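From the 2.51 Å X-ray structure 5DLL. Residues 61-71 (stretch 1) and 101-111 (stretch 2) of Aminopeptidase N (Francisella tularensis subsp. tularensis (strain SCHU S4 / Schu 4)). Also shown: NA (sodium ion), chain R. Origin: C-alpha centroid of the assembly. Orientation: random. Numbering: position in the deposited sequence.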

# COMPACT_ATOMS: atom_id res chain seq x y z
N THR A 61 -31.13 -27.52 -4.45
CA THR A 61 -30.42 -27.38 -5.71
C THR A 61 -28.99 -26.94 -5.42
O THR A 61 -28.78 -25.97 -4.69
CB THR A 61 -31.10 -26.35 -6.63
OG1 THR A 61 -32.41 -26.80 -6.98
CG2 THR A 61 -30.28 -26.14 -7.90
N LEU A 62 -28.03 -27.66 -5.99
CA LEU A 62 -26.63 -27.26 -5.93
C LEU A 62 -26.29 -26.42 -7.16
O LEU A 62 -26.55 -26.84 -8.29
CB LEU A 62 -25.73 -28.50 -5.87
CG LEU A 62 -24.24 -28.28 -5.59
CD1 LEU A 62 -24.02 -27.85 -4.14
CD2 LEU A 62 -23.45 -29.54 -5.90
N VAL A 63 -25.73 -25.24 -6.94
CA VAL A 63 -25.32 -24.35 -8.02
C VAL A 63 -23.81 -24.11 -7.94
O VAL A 63 -23.36 -23.21 -7.23
CB VAL A 63 -26.08 -22.99 -7.97
CG1 VAL A 63 -25.67 -22.11 -9.15
CG2 VAL A 63 -27.58 -23.22 -7.96
N LEU A 64 -23.04 -24.91 -8.66
CA LEU A 64 -21.59 -24.75 -8.72
C LEU A 64 -21.18 -23.72 -9.77
O LEU A 64 -21.77 -23.67 -10.84
CB LEU A 64 -20.91 -26.09 -9.03
CG LEU A 64 -21.06 -27.16 -7.94
CD1 LEU A 64 -20.70 -28.52 -8.50
CD2 LEU A 64 -20.21 -26.82 -6.73
N ASP A 65 -20.17 -22.92 -9.45
CA ASP A 65 -19.58 -21.96 -10.38
C ASP A 65 -18.49 -22.65 -11.20
O ASP A 65 -17.69 -23.43 -10.66
CB ASP A 65 -18.97 -20.78 -9.62
CG ASP A 65 -20.00 -20.03 -8.77
OD1 ASP A 65 -20.93 -19.43 -9.34
OD2 ASP A 65 -19.85 -20.03 -7.52
N GLY A 66 -18.45 -22.37 -12.50
CA GLY A 66 -17.43 -22.95 -13.39
C GLY A 66 -17.41 -22.27 -14.74
O GLY A 66 -18.46 -22.07 -15.35
N VAL A 67 -16.22 -21.90 -15.21
CA VAL A 67 -16.08 -21.07 -16.39
C VAL A 67 -14.95 -21.58 -17.29
O VAL A 67 -13.84 -21.82 -16.83
CB VAL A 67 -15.81 -19.60 -15.99
CG1 VAL A 67 -15.54 -18.73 -17.22
CG2 VAL A 67 -16.98 -19.04 -15.20
N GLU A 68 -15.26 -21.74 -18.58
CA GLU A 68 -14.30 -22.23 -19.57
C GLU A 68 -13.80 -23.64 -19.23
O GLU A 68 -12.61 -23.93 -19.32
CB GLU A 68 -13.15 -21.22 -19.76
CG GLU A 68 -13.62 -19.89 -20.34
CD GLU A 68 -12.64 -18.73 -20.12
OE1 GLU A 68 -11.42 -18.97 -20.06
OE2 GLU A 68 -13.11 -17.57 -20.03
N LEU A 69 -14.75 -24.51 -18.86
CA LEU A 69 -14.44 -25.88 -18.43
C LEU A 69 -15.08 -26.91 -19.36
O LEU A 69 -16.28 -26.86 -19.62
CB LEU A 69 -14.97 -26.12 -17.01
CG LEU A 69 -14.54 -25.14 -15.91
CD1 LEU A 69 -15.13 -25.55 -14.58
CD2 LEU A 69 -13.02 -25.05 -15.83
N LYS A 70 -14.27 -27.85 -19.85
CA LYS A 70 -14.79 -28.97 -20.61
C LYS A 70 -15.07 -30.12 -19.64
O LYS A 70 -14.14 -30.71 -19.10
CB LYS A 70 -13.80 -29.41 -21.70
CG LYS A 70 -14.41 -30.34 -22.73
CD LYS A 70 -13.36 -30.87 -23.69
CE LYS A 70 -13.91 -31.99 -24.55
NZ LYS A 70 -12.83 -32.72 -25.27
N LEU A 71 -16.34 -30.41 -19.42
CA LEU A 71 -16.76 -31.46 -18.49
C LEU A 71 -16.70 -32.85 -19.14
O LEU A 71 -17.54 -33.17 -19.98
CB LEU A 71 -18.19 -31.20 -18.02
CG LEU A 71 -18.80 -32.23 -17.07
CD1 LEU A 71 -18.01 -32.30 -15.77
CD2 LEU A 71 -20.26 -31.91 -16.79
N LYS A 101 -25.95 -35.11 2.47
CA LYS A 101 -24.51 -35.34 2.59
C LYS A 101 -24.06 -36.25 1.46
O LYS A 101 -24.62 -37.34 1.29
CB LYS A 101 -24.21 -35.97 3.95
CG LYS A 101 -22.81 -35.71 4.49
CD LYS A 101 -22.72 -36.11 5.96
CE LYS A 101 -21.39 -35.70 6.59
NZ LYS A 101 -20.23 -36.42 6.00
N PHE A 102 -23.08 -35.81 0.68
CA PHE A 102 -22.63 -36.57 -0.49
C PHE A 102 -21.23 -36.17 -0.98
O PHE A 102 -20.69 -35.13 -0.61
CB PHE A 102 -23.63 -36.42 -1.64
CG PHE A 102 -23.78 -35.00 -2.15
CD1 PHE A 102 -24.59 -34.09 -1.48
CD2 PHE A 102 -23.13 -34.59 -3.30
CE1 PHE A 102 -24.73 -32.79 -1.94
CE2 PHE A 102 -23.28 -33.29 -3.77
CZ PHE A 102 -24.07 -32.39 -3.09
N VAL A 103 -20.67 -37.02 -1.83
CA VAL A 103 -19.40 -36.74 -2.51
C VAL A 103 -19.67 -36.57 -4.01
O VAL A 103 -20.37 -37.38 -4.62
CB VAL A 103 -18.32 -37.82 -2.24
CG1 VAL A 103 -18.90 -39.23 -2.29
CG2 VAL A 103 -17.16 -37.68 -3.21
N LEU A 104 -19.13 -35.49 -4.58
CA LEU A 104 -19.29 -35.20 -5.99
C LEU A 104 -17.95 -35.19 -6.70
O LEU A 104 -17.11 -34.33 -6.44
CB LEU A 104 -19.97 -33.84 -6.15
CG LEU A 104 -20.21 -33.37 -7.59
CD1 LEU A 104 -21.13 -34.35 -8.32
CD2 LEU A 104 -20.79 -31.97 -7.61
N GLN A 105 -17.74 -36.14 -7.61
CA GLN A 105 -16.53 -36.19 -8.42
C GLN A 105 -16.77 -35.60 -9.80
O GLN A 105 -17.71 -35.99 -10.48
CB GLN A 105 -16.05 -37.63 -8.58
CG GLN A 105 -14.77 -37.76 -9.39
CD GLN A 105 -14.32 -39.19 -9.58
OE1 GLN A 105 -14.60 -40.05 -8.76
NE2 GLN A 105 -13.62 -39.44 -10.68
N THR A 106 -15.91 -34.67 -10.21
CA THR A 106 -15.91 -34.13 -11.57
C THR A 106 -14.52 -34.21 -12.17
O THR A 106 -13.55 -33.76 -11.56
CB THR A 106 -16.33 -32.64 -11.62
OG1 THR A 106 -15.27 -31.80 -11.10
CG2 THR A 106 -17.62 -32.40 -10.84
N VAL A 107 -14.42 -34.77 -13.38
CA VAL A 107 -13.22 -34.63 -14.20
C VAL A 107 -13.47 -33.54 -15.22
O VAL A 107 -14.53 -33.50 -15.84
CB VAL A 107 -12.83 -35.94 -14.92
CG1 VAL A 107 -11.56 -35.73 -15.74
CG2 VAL A 107 -12.65 -37.07 -13.92
N VAL A 108 -12.48 -32.66 -15.38
CA VAL A 108 -12.59 -31.46 -16.23
C VAL A 108 -11.27 -31.28 -16.99
O VAL A 108 -10.22 -31.68 -16.50
CB VAL A 108 -12.90 -30.22 -15.35
CG1 VAL A 108 -12.41 -28.92 -15.97
CG2 VAL A 108 -14.39 -30.13 -15.06
N GLU A 109 -11.34 -30.67 -18.18
CA GLU A 109 -10.15 -30.36 -18.97
C GLU A 109 -10.06 -28.85 -19.24
O GLU A 109 -11.06 -28.20 -19.48
CB GLU A 109 -10.18 -31.12 -20.29
CG GLU A 109 -8.93 -30.96 -21.15
CD GLU A 109 -9.10 -31.60 -22.51
OE1 GLU A 109 -9.29 -32.84 -22.57
OE2 GLU A 109 -9.04 -30.87 -23.53
N ILE A 110 -8.84 -28.32 -19.20
CA ILE A 110 -8.61 -26.88 -19.37
C ILE A 110 -7.32 -26.60 -20.13
O ILE A 110 -6.43 -27.45 -20.22
CB ILE A 110 -8.55 -26.15 -18.01
CG1 ILE A 110 -7.47 -26.76 -17.11
CG2 ILE A 110 -9.91 -26.19 -17.32
CD1 ILE A 110 -7.29 -26.04 -15.79
N ASN A 111 -7.22 -25.39 -20.67
CA ASN A 111 -6.12 -25.00 -21.54
C ASN A 111 -5.37 -23.81 -20.95
O ASN A 111 -5.77 -22.66 -21.16
CB ASN A 111 -6.67 -24.67 -22.94
CG ASN A 111 -5.60 -24.71 -24.02
OD1 ASN A 111 -4.40 -24.64 -23.74
ND2 ASN A 111 -6.05 -24.82 -25.26
NA NA R . -12.95 -31.60 -11.83

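The two stretches meet in two ways, through a short antiparallel backbone pairing at one end and through apolar side-chain packing at the other. Together they bury 485 Å², both sides summed.

The pairing centres on Lys70 and Glu109. Lys70 N donates to Glu109 O at 3.3 Å, and Glu109 N donates to Lys70 O at 2.9 Å. The N-H...O angles are 165° and 157°, so both bonds are close to straight. Lys70 O also receives a CA-H...O contact from Val108 CA at 3.3 Å.

Lys70 and Glu109 put their side chains on the same face of the sheet, with Lys70 CB 4.2 Å from Glu109 CB. Their charged ends come near each other, but Lys70 NZ and Glu109 OE1 are 4.5 Å apart, beyond a salt bridge. The next pair, Leu71 and Val108, is a non-hydrogen-bonded pair. Its side chains lie on the other face, where Leu71 CD1 is 4.3 Å from Val108 CG2.

Leu69 extends the apolar contact beside this ladder. Its CD2 lies 3.6 Å from Ile110 CG2 and 3.9 Å from Val108 CG1, so one methyl touches both residues.

Strand 62-65 is not paired with strand 101-110. Their axes come no closer than 12.4 Å, and their directions differ by 36°. Side chains fill the gap. Leu62 and Leu64 point toward stretch 2, and Phe102 and Leu104 point back. Leu104 CD2 meets Leu64 CD1 at 3.6 Å and Leu62 CD2 at 4.0 Å. Leu62 CD2 also reaches Phe102 CZ at 4.1 Å, at the ring edge. The alternation of the strand leaves Val63 out of reach.

Thr106 also binds the sodium ion, with NA 2.2 Å from Thr106 O and 2.5 Å from Thr106 OG1. Two further ligand atoms come from elsewhere in the structure.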